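Leucine-rich repeat protein (Bacteroides thetaiotaomicron, PDB 4ECN) is of unknown function but, as an extracellular leucine-rich repeat protein that also carries DUF4458 domains, probably binds other proteins. Local coordinates at residues 758-763 and 781-786; 399-404 and 734-739; 679-684 and 703-708. All coordinates share one frame; numbering follows the deposited sequence.

Contact 1: 758-763 and 781-786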
HETATM    1  N   MSE A 758     -26.728  -4.287 -29.479  1.00 36.18           N
HETATM    2  CA  MSE A 758     -26.279  -3.307 -30.470  1.00 34.59           C
HETATM    3  C   MSE A 758     -26.773  -1.918 -30.120  1.00 40.95           C
HETATM    4  O   MSE A 758     -27.949  -1.735 -29.807  1.00 41.11           O
HETATM    5  CB  MSE A 758     -26.710  -3.673 -31.897  1.00 35.43           C
HETATM    6  CG  MSE A 758     -26.064  -2.761 -32.927  1.00 40.30           C
HETATM    7 SE   MSE A 758     -26.072  -3.476 -34.691  0.75 46.32          SE
HETATM    8  CE  MSE A 758     -25.390  -1.960 -35.620  1.00 43.06           C
ATOM      9  N   ASP A 759     -25.867  -0.937 -30.201  1.00 39.89           N
ATOM     10  CA  ASP A 759     -26.199   0.453 -29.917  1.00 40.74           C
ATOM     11  C   ASP A 759     -25.699   1.357 -31.052  1.00 45.50           C
ATOM     12  O   ASP A 759     -24.491   1.441 -31.301  1.00 45.96           O
ATOM     13  CB  ASP A 759     -25.626   0.898 -28.560  1.00 41.96           C
ATOM     14  CG  ASP A 759     -26.327   2.087 -27.922  1.00 50.85           C
ATOM     15  OD1 ASP A 759     -26.999   2.851 -28.656  1.00 53.10           O
ATOM     16  OD2 ASP A 759     -26.178   2.277 -26.700  1.00 53.02           O
ATOM     17  N   VAL A 760     -26.652   1.983 -31.765  1.00 41.27           N
ATOM     18  CA  VAL A 760     -26.374   2.917 -32.854  1.00 41.85           C
ATOM     19  C   VAL A 760     -26.889   4.317 -32.465  1.00 45.76           C
ATOM     20  O   VAL A 760     -27.175   5.132 -33.352  1.00 45.29           O
ATOM     21  CB  VAL A 760     -26.913   2.475 -34.244  1.00 46.41           C
ATOM     22  CG1 VAL A 760     -26.011   1.428 -34.861  1.00 46.24           C
ATOM     23  CG2 VAL A 760     -28.361   1.997 -34.193  1.00 46.32           C
ATOM     24  N   SER A 761     -26.961   4.606 -31.132  1.00 41.67           N
ATOM     25  CA  SER A 761     -27.393   5.911 -30.630  1.00 41.50           C
ATOM     26  C   SER A 761     -26.417   6.994 -31.043  1.00 47.28           C
ATOM     27  O   SER A 761     -25.213   6.725 -31.132  1.00 47.81           O
ATOM     28  CB  SER A 761     -27.545   5.901 -29.117  1.00 42.86           C
ATOM     29  OG  SER A 761     -28.583   5.009 -28.754  1.00 51.30           O
ATOM     30  N   TYR A 762     -26.932   8.223 -31.295  1.00 43.15           N
ATOM     31  CA  TYR A 762     -26.145   9.393 -31.709  1.00 42.09           C
ATOM     32  C   TYR A 762     -25.480   9.082 -33.046  1.00 46.65           C
ATOM     33  O   TYR A 762     -24.285   8.810 -33.122  1.00 47.09           O
ATOM     34  CB  TYR A 762     -25.124   9.799 -30.629  1.00 42.41           C
ATOM     35  CG  TYR A 762     -25.760  10.232 -29.320  1.00 43.34           C
ATOM     36  CD1 TYR A 762     -26.082   9.300 -28.336  1.00 43.63           C
ATOM     37  CD2 TYR A 762     -26.000  11.575 -29.048  1.00 44.65           C
ATOM     38  CE1 TYR A 762     -26.658   9.693 -27.130  1.00 43.45           C
ATOM     39  CE2 TYR A 762     -26.566  11.981 -27.841  1.00 45.77           C
ATOM     40  CZ  TYR A 762     -26.915  11.034 -26.890  1.00 54.00           C
ATOM     41  OH  TYR A 762     -27.489  11.437 -25.699  1.00 59.68           O
ATOM     42  N   ASN A 763     -26.310   9.004 -34.080  1.00 43.37           N
ATOM     43  CA  ASN A 763     -25.933   8.726 -35.454  1.00 43.27           C
ATOM     44  C   ASN A 763     -26.851   9.536 -36.343  1.00 49.23           C
ATOM     45  O   ASN A 763     -27.532  10.443 -35.837  1.00 49.45           O
ATOM     46  CB  ASN A 763     -25.960   7.221 -35.769  1.00 41.52           C
ATOM     47  CG  ASN A 763     -24.627   6.546 -35.498  1.00 54.40           C
ATOM     48  OD1 ASN A 763     -23.663   6.735 -36.228  1.00 45.29           O
ATOM     49  ND2 ASN A 763     -24.540   5.739 -34.455  1.00 39.07           N
ATOM     50  N   PHE A 781     -31.479  -3.279 -28.169  1.00 41.20           N
ATOM     51  CA  PHE A 781     -31.153  -2.444 -29.303  1.00 40.14           C
ATOM     52  C   PHE A 781     -31.365  -0.986 -28.944  1.00 45.63           C
ATOM     53  O   PHE A 781     -32.384  -0.647 -28.364  1.00 46.01           O
ATOM     54  CB  PHE A 781     -31.991  -2.839 -30.525  1.00 41.53           C
ATOM     55  CG  PHE A 781     -31.463  -2.214 -31.785  1.00 41.92           C
ATOM     56  CD1 PHE A 781     -30.350  -2.742 -32.425  1.00 43.57           C
ATOM     57  CD2 PHE A 781     -32.052  -1.074 -32.309  1.00 43.96           C
ATOM     58  CE1 PHE A 781     -29.843  -2.149 -33.575  1.00 44.09           C
ATOM     59  CE2 PHE A 781     -31.533  -0.468 -33.454  1.00 46.62           C
ATOM     60  CZ  PHE A 781     -30.435  -1.014 -34.085  1.00 43.81           C
ATOM     61  N   GLY A 782     -30.409  -0.138 -29.302  1.00 43.25           N
ATOM     62  CA  GLY A 782     -30.475   1.299 -29.050  1.00 43.09           C
ATOM     63  C   GLY A 782     -30.224   2.133 -30.293  1.00 46.72           C
ATOM     64  O   GLY A 782     -29.292   1.864 -31.049  1.00 46.23           O
ATOM     65  N   ILE A 783     -31.077   3.136 -30.518  1.00 42.77           N
ATOM     66  CA  ILE A 783     -31.024   4.063 -31.638  1.00 41.63           C
ATOM     67  C   ILE A 783     -31.535   5.424 -31.102  1.00 47.42           C
ATOM     68  O   ILE A 783     -32.361   6.087 -31.717  1.00 49.52           O
ATOM     69  CB  ILE A 783     -31.808   3.497 -32.870  1.00 43.83           C
ATOM     70  CG1 ILE A 783     -31.610   4.380 -34.137  1.00 42.94           C
ATOM     71  CG2 ILE A 783     -33.292   3.244 -32.546  1.00 44.43           C
ATOM     72  CD1 ILE A 783     -32.023   3.796 -35.403  1.00 37.96           C
ATOM     73  N   ARG A 784     -31.032   5.839 -29.946  1.00 44.20           N
ATOM     74  CA  ARG A 784     -31.405   7.124 -29.351  1.00 44.89           C
ATOM     75  C   ARG A 784     -30.792   8.306 -30.091  1.00 50.74           C
ATOM     76  O   ARG A 784     -29.735   8.161 -30.704  1.00 52.94           O
ATOM     77  CB  ARG A 784     -30.933   7.173 -27.889  1.00 44.00           C
ATOM     78  CG  ARG A 784     -31.947   6.689 -26.855  1.00 51.10           C
ATOM     79  CD  ARG A 784     -31.521   7.034 -25.431  1.00 48.10           C
ATOM     80  NE  ARG A 784     -31.118   8.443 -25.286  1.00 53.54           N
ATOM     81  CZ  ARG A 784     -31.908   9.436 -24.873  1.00 77.87           C
ATOM     82  NH1 ARG A 784     -33.163   9.191 -24.500  1.00 57.62           N
ATOM     83  NH2 ARG A 784     -31.439  10.677 -24.806  1.00 78.04           N
ATOM     84  N   HIS A 785     -31.423   9.482 -30.009  1.00 45.52           N
ATOM     85  CA  HIS A 785     -30.885  10.780 -30.449  1.00 44.48           C
ATOM     86  C   HIS A 785     -30.262  10.811 -31.884  1.00 47.14           C
ATOM     87  O   HIS A 785     -29.086  11.147 -32.043  1.00 47.66           O
ATOM     88  CB  HIS A 785     -29.783  11.158 -29.436  1.00 44.75           C
ATOM     89  CG  HIS A 785     -29.584  12.613 -29.243  1.00 48.41           C
ATOM     90  ND1 HIS A 785     -28.890  13.368 -30.161  1.00 50.34           N
ATOM     91  CD2 HIS A 785     -29.925  13.395 -28.194  1.00 50.81           C
ATOM     92  CE1 HIS A 785     -28.878  14.598 -29.674  1.00 50.38           C
ATOM     93  NE2 HIS A 785     -29.489  14.663 -28.494  1.00 50.99           N
ATOM     94  N   GLN A 786     -31.058  10.539 -32.917  1.00 42.55           N
ATOM     95  CA  GLN A 786     -30.594  10.611 -34.308  1.00 41.39           C
ATOM     96  C   GLN A 786     -30.708  12.035 -34.803  1.00 48.66           C
ATOM     97  O   GLN A 786     -31.782  12.652 -34.697  1.00 50.24           O
ATOM     98  CB  GLN A 786     -31.378   9.667 -35.234  1.00 41.78           C
ATOM     99  CG  GLN A 786     -31.366   8.206 -34.833  1.00 39.41           C
ATOM    100  CD  GLN A 786     -29.977   7.678 -34.725  1.00 48.66           C
ATOM    101  OE1 GLN A 786     -29.216   7.688 -35.683  1.00 45.72           O
ATOM    102  NE2 GLN A 786     -29.612   7.226 -33.541  1.00 43.16           N
TER
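Tyr762 and His785 stack at one end of this contact, their rings offset and their planes 17° apart with centroids separated by 4.5 Å. With CG of His785 anti to its backbone N (chi1 -151°), the imidazole lies out over the rim of the phenol ring, near CE2, while His785 CB sits over the ring centre in a CH-pi contact, 3.7 Å from the centroid of Tyr762. Phe737 stacks on Tyr762 as well, continuing the row of rings into the preceding turn.

Polar side chains organise the middle. Asp759 OD1 accepts from both the N and the OG of Ser761, the first bond closing an Asx turn and the second using the syn lone pair. Held this way, Ser761 OG in turn accepts from Arg784 N at 2.8 Å. Beyond it, Val760 O is gripped from opposite faces of its plane by two amides, Asn763 ND2 and Gln786 NE2, the latter at 3.2 Å across the contact. Gln786 reaches there by bending at chi2 (-57°), and its OE1 accepts from Phe765 N.

In the interior, Val760 CG2 meets the Phe781 ring at CZ (3.7 Å) and also packs against Ile783, while Met758, a selenomethionine, runs beside the same ring. Two parallel-strand bonds, Gly782 N to Met758 O and Val760 N to Gly782 O, set the register, and Tyr762 N to Arg784 O carries it into the turn. Short parallel strands followed by an asparagine ladder, in which Gln786 stands in for asparagine, are typical of the leucine-rich repeat solenoid.

Contact 2: 399-404 and 734-739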
ATOM      1  N   ASN A 399     -16.319   0.344 -21.501  1.00 37.29           N
ATOM      2  CA  ASN A 399     -16.212   1.296 -22.616  1.00 36.93           C
ATOM      3  C   ASN A 399     -17.499   1.237 -23.487  1.00 42.48           C
ATOM      4  O   ASN A 399     -17.677   2.042 -24.412  1.00 41.83           O
ATOM      5  CB  ASN A 399     -14.952   1.013 -23.455  1.00 35.74           C
ATOM      6  CG  ASN A 399     -13.622   1.083 -22.708  1.00 56.28           C
ATOM      7  OD1 ASN A 399     -12.711   0.310 -22.984  1.00 50.10           O
ATOM      8  ND2 ASN A 399     -13.450   2.004 -21.757  1.00 46.34           N
ATOM      9  N   LEU A 400     -18.395   0.273 -23.174  1.00 40.02           N
ATOM     10  CA  LEU A 400     -19.689   0.131 -23.824  1.00 40.07           C
ATOM     11  C   LEU A 400     -20.650   1.088 -23.203  1.00 46.49           C
ATOM     12  O   LEU A 400     -20.414   1.556 -22.082  1.00 47.35           O
ATOM     13  CB  LEU A 400     -20.214  -1.307 -23.693  1.00 40.05           C
ATOM     14  CG  LEU A 400     -19.445  -2.437 -24.393  1.00 43.95           C
ATOM     15  CD1 LEU A 400     -19.878  -3.777 -23.861  1.00 43.47           C
ATOM     16  CD2 LEU A 400     -19.697  -2.428 -25.875  1.00 45.34           C
ATOM     17  N   SER A 401     -21.758   1.361 -23.891  1.00 43.88           N
ATOM     18  CA  SER A 401     -22.824   2.224 -23.380  1.00 43.27           C
ATOM     19  C   SER A 401     -23.501   1.587 -22.192  1.00 48.30           C
ATOM     20  O   SER A 401     -23.472   0.349 -22.065  1.00 46.58           O
ATOM     21  CB  SER A 401     -23.862   2.487 -24.464  1.00 45.93           C
ATOM     22  OG  SER A 401     -24.537   1.301 -24.858  1.00 52.37           O
ATOM     23  N   ASP A 402     -24.199   2.411 -21.375  1.00 46.78           N
ATOM     24  CA  ASP A 402     -24.934   1.901 -20.222  1.00 47.15           C
ATOM     25  C   ASP A 402     -25.946   0.872 -20.691  1.00 51.07           C
ATOM     26  O   ASP A 402     -25.964  -0.197 -20.106  1.00 52.88           O
ATOM     27  CB  ASP A 402     -25.586   3.019 -19.408  1.00 50.18           C
ATOM     28  CG  ASP A 402     -24.588   3.873 -18.623  1.00 67.34           C
ATOM     29  OD1 ASP A 402     -23.403   3.968 -19.055  1.00 68.23           O
ATOM     30  OD2 ASP A 402     -24.998   4.481 -17.605  1.00 74.59           O
ATOM     31  N   LEU A 403     -26.653   1.102 -21.819  1.00 46.21           N
ATOM     32  CA  LEU A 403     -27.581   0.123 -22.411  1.00 44.86           C
ATOM     33  C   LEU A 403     -26.928  -1.261 -22.604  1.00 49.20           C
ATOM     34  O   LEU A 403     -27.501  -2.266 -22.159  1.00 48.99           O
ATOM     35  CB  LEU A 403     -28.100   0.630 -23.778  1.00 44.28           C
ATOM     36  CG  LEU A 403     -28.693  -0.414 -24.763  1.00 47.91           C
ATOM     37  CD1 LEU A 403     -29.980  -1.042 -24.253  1.00 47.15           C
ATOM     38  CD2 LEU A 403     -28.923   0.192 -26.115  1.00 50.43           C
ATOM     39  N   LEU A 404     -25.747  -1.305 -23.280  1.00 45.32           N
ATOM     40  CA  LEU A 404     -25.069  -2.553 -23.632  1.00 44.86           C
ATOM     41  C   LEU A 404     -24.502  -3.237 -22.398  1.00 47.72           C
ATOM     42  O   LEU A 404     -24.469  -4.462 -22.356  1.00 48.33           O
ATOM     43  CB  LEU A 404     -23.965  -2.329 -24.682  1.00 44.86           C
ATOM     44  CG  LEU A 404     -24.424  -1.737 -26.049  1.00 48.77           C
ATOM     45  CD1 LEU A 404     -23.343  -1.798 -27.061  1.00 48.12           C
ATOM     46  CD2 LEU A 404     -25.617  -2.469 -26.614  1.00 50.76           C
ATOM     47  N   ASP A 734     -20.902  -1.784 -30.462  1.00 38.02           N
ATOM     48  CA  ASP A 734     -21.125  -0.410 -29.982  1.00 38.28           C
ATOM     49  C   ASP A 734     -20.695   0.578 -31.083  1.00 42.31           C
ATOM     50  O   ASP A 734     -19.511   0.736 -31.372  1.00 42.34           O
ATOM     51  CB  ASP A 734     -20.402  -0.134 -28.646  1.00 40.32           C
ATOM     52  CG  ASP A 734     -20.808   1.155 -27.946  1.00 52.07           C
ATOM     53  OD1 ASP A 734     -21.675   1.882 -28.484  1.00 52.65           O
ATOM     54  OD2 ASP A 734     -20.233   1.457 -26.882  1.00 60.32           O
ATOM     55  N   LEU A 735     -21.676   1.194 -31.733  1.00 39.50           N
ATOM     56  CA  LEU A 735     -21.424   2.094 -32.851  1.00 38.34           C
ATOM     57  C   LEU A 735     -21.953   3.476 -32.576  1.00 42.83           C
ATOM     58  O   LEU A 735     -22.034   4.269 -33.504  1.00 43.98           O
ATOM     59  CB  LEU A 735     -22.035   1.527 -34.147  1.00 37.62           C
ATOM     60  CG  LEU A 735     -21.200   0.418 -34.839  1.00 39.59           C
ATOM     61  CD1 LEU A 735     -22.036  -0.337 -35.793  1.00 38.87           C
ATOM     62  CD2 LEU A 735     -20.006   0.999 -35.576  1.00 39.22           C
ATOM     63  N   ARG A 736     -22.192   3.815 -31.296  1.00 40.04           N
ATOM     64  CA  ARG A 736     -22.633   5.158 -30.895  1.00 40.27           C
ATOM     65  C   ARG A 736     -21.663   6.236 -31.274  1.00 45.85           C
ATOM     66  O   ARG A 736     -20.464   5.982 -31.298  1.00 45.83           O
ATOM     67  CB  ARG A 736     -22.811   5.261 -29.390  1.00 39.20           C
ATOM     68  CG  ARG A 736     -24.000   4.582 -28.785  1.00 41.76           C
ATOM     69  CD  ARG A 736     -23.908   4.800 -27.309  1.00 45.66           C
ATOM     70  NE  ARG A 736     -22.608   4.332 -26.823  1.00 68.09           N
ATOM     71  CZ  ARG A 736     -21.908   4.935 -25.872  1.00 84.67           C
ATOM     72  NH1 ARG A 736     -22.381   6.031 -25.283  1.00 71.35           N
ATOM     73  NH2 ARG A 736     -20.733   4.438 -25.487  1.00 63.43           N
ATOM     74  N   PHE A 737     -22.166   7.456 -31.499  1.00 42.58           N
ATOM     75  CA  PHE A 737     -21.368   8.637 -31.821  1.00 42.06           C
ATOM     76  C   PHE A 737     -20.528   8.413 -33.073  1.00 47.08           C
ATOM     77  O   PHE A 737     -19.305   8.470 -33.049  1.00 47.14           O
ATOM     78  CB  PHE A 737     -20.476   9.067 -30.638  1.00 43.29           C
ATOM     79  CG  PHE A 737     -21.296   9.474 -29.437  1.00 43.91           C
ATOM     80  CD1 PHE A 737     -21.881  10.732 -29.368  1.00 45.93           C
ATOM     81  CD2 PHE A 737     -21.504   8.590 -28.387  1.00 44.60           C
ATOM     82  CE1 PHE A 737     -22.654  11.102 -28.267  1.00 46.24           C
ATOM     83  CE2 PHE A 737     -22.267   8.967 -27.281  1.00 47.28           C
ATOM     84  CZ  PHE A 737     -22.848  10.219 -27.234  1.00 44.96           C
ATOM     85  N   ASN A 738     -21.216   8.166 -34.169  1.00 45.21           N
ATOM     86  CA  ASN A 738     -20.673   8.104 -35.520  1.00 45.11           C
ATOM     87  C   ASN A 738     -21.552   9.012 -36.357  1.00 48.53           C
ATOM     88  O   ASN A 738     -22.278   9.849 -35.801  1.00 48.28           O
ATOM     89  CB  ASN A 738     -20.581   6.668 -36.060  1.00 45.33           C
ATOM     90  CG  ASN A 738     -19.385   5.904 -35.571  1.00 54.27           C
ATOM     91  OD1 ASN A 738     -18.367   5.828 -36.251  1.00 41.28           O
ATOM     92  ND2 ASN A 738     -19.481   5.332 -34.378  1.00 42.33           N
ATOM     93  N   LYS A 739     -21.527   8.846 -37.669  1.00 44.51           N
ATOM     94  CA  LYS A 739     -22.336   9.663 -38.565  1.00 44.05           C
ATOM     95  C   LYS A 739     -23.104   8.738 -39.533  1.00 47.45           C
ATOM     96  O   LYS A 739     -23.438   9.150 -40.650  1.00 48.99           O
ATOM     97  CB  LYS A 739     -21.414  10.654 -39.306  1.00 45.58           C
ATOM     98  CG  LYS A 739     -20.786  11.734 -38.422  1.00 48.62           C
ATOM     99  CD  LYS A 739     -19.711  12.487 -39.218  1.00 68.34           C
ATOM    100  CE  LYS A 739     -19.063  13.647 -38.492  1.00 85.09           C
ATOM    101  NZ  LYS A 739     -18.002  14.292 -39.319  1.00 90.46           N
TER
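Ser401 lays its CB over one face of the Arg736 guanidinium, above the plane near its rim and 3.2 Å from NE of Arg736. The guanidinium is turned edge-on to Asp734 of its own segment: Arg736 bends at chi3 (-55°), and NE meets the syn lone pair of Asp734 OD1 at 3.1 Å, almost exactly in the guanidinium plane. This salt bridge, with a weaker bond from NH2 to OD2, fixes the rotation of the group that Ser401 packs on. Asp734 OD2 also receives a long, weak bond from Ser401 N.

Ser401 is the N-cap of helix 402-409, its OG accepting from Leu404 N at 3.3 Å; the same hydroxyl hydrogen-bonds to Asp759 OD2. The segment that includes this cap thus lies against the parallel beta-sheet of the leucine-rich repeat solenoid, on the face that carries Asp734 and Asp759.

Two leucines converge on the methylene of Asp734 from the side of 399-404. Leu400 runs past it in the opposite direction and brings CD2 to 3.7 Å from Asp734 CB, while Leu404 lies across the same carbon and touches it through CD1. Leu400 reaches on to Thr701 and Ile703 of the adjacent strand, and Leu403 touches Gln810 and Gln812 further along the sheet.

Contact 3: 679-684 and 703-708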
ATOM      1  N   THR A 679     -11.250  -2.820 -28.568  1.00 35.30           N
ATOM      2  CA  THR A 679     -11.734  -1.475 -28.287  1.00 34.93           C
ATOM      3  C   THR A 679     -11.061  -0.514 -29.223  1.00 37.13           C
ATOM      4  O   THR A 679      -9.837  -0.373 -29.197  1.00 36.73           O
ATOM      5  CB  THR A 679     -11.524  -1.077 -26.830  1.00 45.39           C
ATOM      6  OG1 THR A 679     -11.896  -2.150 -25.957  1.00 45.72           O
ATOM      7  CG2 THR A 679     -12.238   0.234 -26.478  1.00 38.50           C
ATOM      8  N   LEU A 680     -11.865   0.131 -30.066  1.00 32.69           N
ATOM      9  CA  LEU A 680     -11.393   1.081 -31.055  1.00 32.99           C
ATOM     10  C   LEU A 680     -12.201   2.364 -30.989  1.00 38.14           C
ATOM     11  O   LEU A 680     -12.255   3.107 -31.963  1.00 38.27           O
ATOM     12  CB  LEU A 680     -11.473   0.454 -32.454  1.00 33.40           C
ATOM     13  CG  LEU A 680     -10.460  -0.650 -32.787  1.00 37.29           C
ATOM     14  CD1 LEU A 680     -10.909  -1.456 -33.991  1.00 36.85           C
ATOM     15  CD2 LEU A 680      -9.070  -0.087 -32.964  1.00 37.28           C
ATOM     16  N   SER A 681     -12.801   2.646 -29.827  1.00 37.32           N
ATOM     17  CA  SER A 681     -13.598   3.856 -29.602  1.00 37.83           C
ATOM     18  C   SER A 681     -12.668   5.061 -29.475  1.00 46.51           C
ATOM     19  O   SER A 681     -11.504   4.886 -29.094  1.00 48.59           O
ATOM     20  CB  SER A 681     -14.491   3.708 -28.380  1.00 38.76           C
ATOM     21  OG  SER A 681     -13.720   3.402 -27.237  1.00 50.42           O
ATOM     22  N   TYR A 682     -13.152   6.270 -29.874  1.00 41.88           N
ATOM     23  CA  TYR A 682     -12.401   7.539 -29.895  1.00 40.24           C
ATOM     24  C   TYR A 682     -11.182   7.376 -30.766  1.00 46.05           C
ATOM     25  O   TYR A 682     -10.059   7.199 -30.279  1.00 45.86           O
ATOM     26  CB  TYR A 682     -12.018   8.062 -28.507  1.00 39.19           C
ATOM     27  CG  TYR A 682     -13.213   8.351 -27.631  1.00 39.06           C
ATOM     28  CD1 TYR A 682     -13.788   7.349 -26.848  1.00 39.84           C
ATOM     29  CD2 TYR A 682     -13.767   9.627 -27.573  1.00 39.09           C
ATOM     30  CE1 TYR A 682     -14.883   7.609 -26.031  1.00 38.39           C
ATOM     31  CE2 TYR A 682     -14.854   9.903 -26.741  1.00 39.54           C
ATOM     32  CZ  TYR A 682     -15.397   8.892 -25.959  1.00 47.05           C
ATOM     33  OH  TYR A 682     -16.469   9.137 -25.131  1.00 52.33           O
ATOM     34  N   ASN A 683     -11.434   7.367 -32.076  1.00 43.27           N
ATOM     35  CA  ASN A 683     -10.411   7.270 -33.113  1.00 42.85           C
ATOM     36  C   ASN A 683     -10.880   8.094 -34.291  1.00 45.59           C
ATOM     37  O   ASN A 683     -11.642   9.034 -34.088  1.00 46.72           O
ATOM     38  CB  ASN A 683     -10.102   5.809 -33.469  1.00 41.12           C
ATOM     39  CG  ASN A 683      -9.048   5.225 -32.566  1.00 52.26           C
ATOM     40  OD1 ASN A 683      -7.927   5.686 -32.564  1.00 50.30           O
ATOM     41  ND2 ASN A 683      -9.358   4.210 -31.780  1.00 38.43           N
ATOM     42  N   GLU A 684     -10.394   7.822 -35.488  1.00 41.80           N
ATOM     43  CA  GLU A 684     -10.770   8.600 -36.660  1.00 42.41           C
ATOM     44  C   GLU A 684     -11.116   7.655 -37.803  1.00 48.58           C
ATOM     45  O   GLU A 684     -10.888   7.964 -38.977  1.00 50.99           O
ATOM     46  CB  GLU A 684      -9.645   9.565 -37.042  1.00 44.39           C
ATOM     47  CG  GLU A 684      -9.330  10.605 -35.977  1.00 50.53           C
ATOM     48  CD  GLU A 684      -8.185  11.533 -36.313  1.00 68.75           C
ATOM     49  OE1 GLU A 684      -8.189  12.116 -37.421  1.00 77.03           O
ATOM     50  OE2 GLU A 684      -7.304  11.711 -35.445  1.00 70.13           O
ATOM     51  N   ILE A 703     -15.914  -2.564 -30.054  1.00 38.35           N
ATOM     52  CA  ILE A 703     -16.316  -1.247 -29.549  1.00 37.20           C
ATOM     53  C   ILE A 703     -15.749  -0.210 -30.528  1.00 39.07           C
ATOM     54  O   ILE A 703     -14.543   0.021 -30.563  1.00 38.17           O
ATOM     55  CB  ILE A 703     -15.914  -1.003 -28.056  1.00 39.54           C
ATOM     56  CG1 ILE A 703     -16.259  -2.221 -27.172  1.00 39.17           C
ATOM     57  CG2 ILE A 703     -16.589   0.253 -27.510  1.00 39.65           C
ATOM     58  CD1 ILE A 703     -15.786  -2.150 -25.769  1.00 43.31           C
ATOM     59  N   LEU A 704     -16.637   0.348 -31.374  1.00 34.89           N
ATOM     60  CA  LEU A 704     -16.294   1.337 -32.404  1.00 34.65           C
ATOM     61  C   LEU A 704     -17.016   2.672 -32.204  1.00 40.67           C
ATOM     62  O   LEU A 704     -17.203   3.403 -33.183  1.00 40.68           O
ATOM     63  CB  LEU A 704     -16.637   0.794 -33.793  1.00 33.93           C
ATOM     64  CG  LEU A 704     -15.702  -0.276 -34.349  1.00 37.48           C
ATOM     65  CD1 LEU A 704     -16.391  -1.085 -35.448  1.00 37.57           C
ATOM     66  CD2 LEU A 704     -14.362   0.309 -34.786  1.00 36.05           C
ATOM     67  N   SER A 705     -17.369   3.021 -30.936  1.00 37.14           N
ATOM     68  CA  SER A 705     -18.070   4.262 -30.647  1.00 37.21           C
ATOM     69  C   SER A 705     -17.117   5.433 -30.795  1.00 42.30           C
ATOM     70  O   SER A 705     -15.919   5.251 -30.689  1.00 43.37           O
ATOM     71  CB  SER A 705     -18.711   4.239 -29.257  1.00 42.12           C
ATOM     72  OG  SER A 705     -17.803   4.339 -28.175  1.00 56.57           O
ATOM     73  N   ASN A 706     -17.645   6.627 -31.082  1.00 39.18           N
ATOM     74  CA  ASN A 706     -16.909   7.887 -31.228  1.00 38.90           C
ATOM     75  C   ASN A 706     -15.877   7.758 -32.338  1.00 44.69           C
ATOM     76  O   ASN A 706     -14.669   7.767 -32.100  1.00 44.97           O
ATOM     77  CB  ASN A 706     -16.276   8.338 -29.922  1.00 34.40           C
ATOM     78  CG  ASN A 706     -17.303   8.602 -28.858  1.00 50.82           C
ATOM     79  OD1 ASN A 706     -17.709   7.690 -28.112  1.00 55.94           O
ATOM     80  ND2 ASN A 706     -17.718   9.856 -28.739  1.00 30.14           N
ATOM     81  N   ASN A 707     -16.393   7.608 -33.566  1.00 41.97           N
ATOM     82  CA  ASN A 707     -15.625   7.501 -34.795  1.00 41.98           C
ATOM     83  C   ASN A 707     -16.352   8.277 -35.886  1.00 47.89           C
ATOM     84  O   ASN A 707     -17.339   8.970 -35.586  1.00 49.57           O
ATOM     85  CB  ASN A 707     -15.351   6.060 -35.171  1.00 38.93           C
ATOM     86  CG  ASN A 707     -14.146   5.538 -34.421  1.00 51.35           C
ATOM     87  OD1 ASN A 707     -13.015   5.963 -34.661  1.00 44.64           O
ATOM     88  ND2 ASN A 707     -14.357   4.630 -33.479  1.00 36.41           N
ATOM     89  N   LEU A 708     -15.811   8.244 -37.123  1.00 42.33           N
ATOM     90  CA  LEU A 708     -16.265   9.088 -38.227  1.00 40.59           C
ATOM     91  C   LEU A 708     -16.940   8.330 -39.389  1.00 44.52           C
ATOM     92  O   LEU A 708     -16.950   8.844 -40.510  1.00 46.05           O
ATOM     93  CB  LEU A 708     -15.031   9.819 -38.769  1.00 40.01           C
ATOM     94  CG  LEU A 708     -14.296  10.731 -37.780  1.00 42.55           C
ATOM     95  CD1 LEU A 708     -12.951  11.121 -38.315  1.00 42.45           C
ATOM     96  CD2 LEU A 708     -15.122  11.952 -37.411  1.00 41.26           C
TER
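Tyr682 and Asn706 stack flat on each other, the amide only 9° from the plane of the phenol ring. Both side chains have CG anti to the carbonyl carbon (chi1 -61° and -62°) and point the same way, which carries the amide along the ring: Asn706 CB stands over the ring centre in a CH-pi contact, 3.7 Å from the centroid of Tyr682, and CG and OD1 extend toward the hydroxyl end, with OD1 3.4 Å from Tyr682 CZ.

Hydrogen bonds from side-chain amides hold the inner side of the turn. Asn707 ND2 donates to Leu680 O at 3.0 Å across the contact, and Asn683 ND2 approaches the same oxygen from the other face of its plane. Asn707 ND2 also bonds to Leu704 O of its own segment, so one amide nitrogen bridges two successive turns. Its OD1 accepts from Ile685 N, while Asn683 OD1 accepts from Ile656 N.

Main-chain bonds keep the two segments parallel. Leu680 N donates to Ile703 O at 2.7 Å, followed by Tyr682 N to Ser705 O and Asn683 N to Asn706 O.

Packing contacts complete the join. Leu680 and Leu704 run side by side, with Leu680 CB 3.7 Å from Leu704 CD2, and Leu708 CD1 packs against CA and CB of Glu684. Thr679 and Ile703 likewise lie alongside each other, pointing the same way.

The two segments leave strands 675-679 and 701-703, neighbours in the parallel sheet, and helix 690-694 lies in the connection between them. Tyr653 stacks on Tyr682 from the preceding turn, Asn706 touches Phe737 in the following one, and Ile703 and Ser705 pack against Asp734 of strand 732-734.

How the contacts relate
All three contacts lie along one parallel sheet of the leucine-rich repeat solenoid, in the strand order 675-679, 701-703, 732-734, 757-759, 780-782. Contacts 3 and 1 each join neighbouring turns, and their centres are about 15 Å apart without touching. The 734-739 segment of contact 2 fills the gap, bonding to contact 3 through Asp734 O to Leu704 N and to contact 1 through Leu735 N to Asp759 O; the centre of contact 2 lies about 9 Å from that of contact 3 and 7 Å from that of contact 1. In sequence, 399-404 comes first, then contact 3, 734-739 and contact 1. Contact 2 therefore brings a much earlier part of the chain onto this sheet.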